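Local coordinates for protein TetR-family transcriptional regulator (Pectobacterium atrosepticum, PDB 2HYT) that probably binds DNA as a TetR-family transcriptional regulator, recognising cis-regulatory sequences through a predicted helix-turn-helix motif, at residues Q142-A146 and L192-R197. Numbering follows the deposited sequence.
Sequences QGVVA and LLVKPR
With chi1 of 174°, Val-144 holds CG1 opposite its backbone N, and Leu-193, whose CG stands beside its own N (chi1 -70°), extends CD2 alongside to meet that CG1 at 3.8 Å. The two side chains point the same way, and both touch Trp-86 of helix 85-98. The extended Arg-197 chain crosses Val-144 at about a right angle, NH2 lying 3.9 Å from CG1; its charge is met by a salt bridge from NH1 to Asp-84. Two nearly straight backbone bonds join the segments: Val-194 N, tilted 32° from the carbonyl plane, to Val-144 O at 3.0 Å, and Ala-146 N, nearly in line with the C=O, to Leu-192 O at 2.8 Å. Val-144 O is gripped further by a water (2.7 Å) that also accepts from Lys-195 N. Val-194 lays CG2 3.5 Å from Ala-146 N and also packs against the Ala-146 methyl, a small group that probably suits this close approach. Leu-192 and Val-145 share Leu-153 of helix 150-170, while Leu-192 and Ala-146 also pack on the second subunit. Gly-143 ends helix 122-141 in a Schellman motif, its positive phi favouring a residue without a side chain. Beyond it, Val-145 and Leu-193 form a single isolated beta bridge, flanked by the two backbone bonds, tying the C-terminal tail to an interhelical loop in the all-helical TetR C-terminal domain.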
ATOM      1  N   GLN A 142      13.372  18.441  17.724  1.00 16.33           N
ATOM      2  CA  GLN A 142      14.739  18.289  18.229  1.00 15.86           C
ATOM      3  C   GLN A 142      15.820  18.860  17.305  1.00 21.03           C
ATOM      4  O   GLN A 142      16.998  19.034  17.740  1.00 20.65           O
ATOM      5  CB  GLN A 142      15.050  16.810  18.469  1.00 15.86           C
ATOM      6  CG  GLN A 142      14.342  16.151  19.607  1.00 16.82           C
ATOM      7  CD  GLN A 142      15.020  14.882  20.077  1.00 17.52           C
ATOM      8  OE1 GLN A 142      16.231  14.896  20.383  1.00 23.97           O
ATOM      9  NE2 GLN A 142      14.248  13.805  20.230  1.00 16.97           N
ATOM     10  N   GLY A 143      15.453  19.193  16.072  1.00 18.96           N
ATOM     11  CA  GLY A 143      16.418  19.652  15.077  1.00 19.37           C
ATOM     12  C   GLY A 143      17.229  18.528  14.480  1.00 20.15           C
ATOM     13  O   GLY A 143      18.252  18.789  13.812  1.00 21.57           O
ATOM     14  N   VAL A 144      16.788  17.295  14.683  1.00 18.63           N
ATOM     15  CA  VAL A 144      17.470  16.126  14.111  1.00 18.52           C
ATOM     16  C   VAL A 144      17.063  15.908  12.654  1.00 19.93           C
ATOM     17  O   VAL A 144      17.932  15.682  11.789  1.00 20.16           O
ATOM     18  CB  VAL A 144      17.205  14.835  14.958  1.00 17.21           C
ATOM     19  CG1 VAL A 144      17.776  13.570  14.301  1.00 21.75           C
ATOM     20  CG2 VAL A 144      17.770  15.022  16.410  1.00 19.49           C
ATOM     21  N   VAL A 145      15.753  15.961  12.404  1.00 17.73           N
ATOM     22  CA  VAL A 145      15.153  15.789  11.075  1.00 18.89           C
ATOM     23  C   VAL A 145      14.792  17.155  10.506  1.00 19.17           C
ATOM     24  O   VAL A 145      14.263  18.036  11.198  1.00 20.37           O
ATOM     25  CB  VAL A 145      13.958  14.822  11.116  1.00 20.98           C
ATOM     26  CG1 VAL A 145      13.036  14.886   9.800  1.00 19.36           C
ATOM     27  CG2 VAL A 145      14.458  13.404  11.362  1.00 18.86           C
ATOM     28  N   ALA A 146      15.121  17.343   9.225  1.00 19.25           N
ATOM     29  CA  ALA A 146      14.838  18.605   8.542  1.00 20.15           C
ATOM     30  C   ALA A 146      13.342  18.942   8.510  1.00 18.30           C
ATOM     31  O   ALA A 146      12.476  18.059   8.551  1.00 21.34           O
ATOM     32  CB  ALA A 146      15.408  18.567   7.081  1.00 21.00           C
ATOM     33  N   LEU A 192      16.850  12.561   5.499  1.00 20.67           N
ATOM     34  CA  LEU A 192      16.029  13.280   6.477  1.00 20.84           C
ATOM     35  C   LEU A 192      16.828  14.104   7.457  1.00 21.16           C
ATOM     36  O   LEU A 192      16.274  15.043   8.052  1.00 20.98           O
ATOM     37  CB  LEU A 192      15.180  12.302   7.248  1.00 19.30           C
ATOM     38  CG  LEU A 192      14.284  11.440   6.354  1.00 21.19           C
ATOM     39  CD1 LEU A 192      13.363  10.650   7.274  1.00 21.98           C
ATOM     40  CD2 LEU A 192      13.529  12.244   5.344  1.00 21.55           C
ATOM     41  N   LEU A 193      18.106  13.763   7.676  1.00 21.01           N
ATOM     42  CA  LEU A 193      18.910  14.447   8.684  1.00 23.09           C
ATOM     43  C   LEU A 193      19.268  15.871   8.287  1.00 24.77           C
ATOM     44  O   LEU A 193      19.559  16.148   7.116  1.00 24.62           O
ATOM     45  CB  LEU A 193      20.193  13.695   8.946  1.00 22.30           C
ATOM     46  CG  LEU A 193      20.087  12.362   9.678  1.00 20.76           C
ATOM     47  CD1 LEU A 193      21.395  11.548   9.618  1.00 24.40           C
ATOM     48  CD2 LEU A 193      19.718  12.566  11.168  1.00 21.24           C
ATOM     49  N   VAL A 194      19.204  16.777   9.263  1.00 22.93           N
ATOM     50  CA  VAL A 194      19.706  18.130   9.089  1.00 24.09           C
ATOM     51  C   VAL A 194      21.231  18.080   8.874  1.00 26.48           C
ATOM     52  O   VAL A 194      21.746  18.690   7.932  1.00 30.13           O
ATOM     53  CB  VAL A 194      19.381  19.012  10.315  1.00 23.23           C
ATOM     54  CG1 VAL A 194      20.099  20.336  10.255  1.00 25.27           C
ATOM     55  CG2 VAL A 194      17.861  19.241  10.393  1.00 22.70           C
ATOM     56  N   LYS A 195      21.904  17.330   9.737  1.00 27.89           N
ATOM     57  CA  LYS A 195      23.357  17.212   9.784  1.00 33.03           C
ATOM     58  C   LYS A 195      23.735  15.738   9.591  1.00 34.19           C
ATOM     59  O   LYS A 195      23.360  14.882  10.402  1.00 32.84           O
ATOM     60  CB  LYS A 195      23.877  17.696  11.145  1.00 33.09           C
ATOM     61  CG  LYS A 195      25.393  17.536  11.327  1.00 36.30           C
ATOM     62  N   PRO A 196      24.469  15.419   8.513  1.00 36.75           N
ATOM     63  CA  PRO A 196      24.865  14.016   8.319  1.00 38.32           C
ATOM     64  C   PRO A 196      25.709  13.468   9.459  1.00 40.29           C
ATOM     65  O   PRO A 196      26.454  14.216  10.101  1.00 39.80           O
ATOM     66  CB  PRO A 196      25.701  14.054   7.031  1.00 40.15           C
ATOM     67  CG  PRO A 196      25.256  15.319   6.312  1.00 41.88           C
ATOM     68  CD  PRO A 196      24.963  16.293   7.432  1.00 39.31           C
ATOM     69  N   ARG A 197      25.601  12.162   9.685  1.00 42.86           N
ATOM     70  CA  ARG A 197      26.374  11.475  10.708  1.00 46.29           C
ATOM     71  C   ARG A 197      27.437  10.559  10.081  1.00 49.11           C
ATOM     72  O   ARG A 197      28.377  10.122  10.758  1.00 50.09           O
ATOM     73  CB  ARG A 197      25.427  10.673  11.591  1.00 46.87           C
ATOM     74  CG  ARG A 197      24.377  11.540  12.229  1.00 45.49           C
ATOM     75  CD  ARG A 197      23.653  10.812  13.340  1.00 45.81           C
ATOM     76  NE  ARG A 197      22.716  11.697  14.033  1.00 38.32           N
ATOM     77  CZ  ARG A 197      22.019  11.339  15.103  1.00 36.14           C
ATOM     78  NH1 ARG A 197      22.138  10.107  15.613  1.00 33.30           N
ATOM     79  NH2 ARG A 197      21.200  12.217  15.672  1.00 32.00           N
ATOM     80  OXT ARG A 197      27.385  10.243   8.887  1.00 50.95           O
TER
HETATM   81  O   HOH W   1      20.571  16.140  12.316  1.00 26.59           O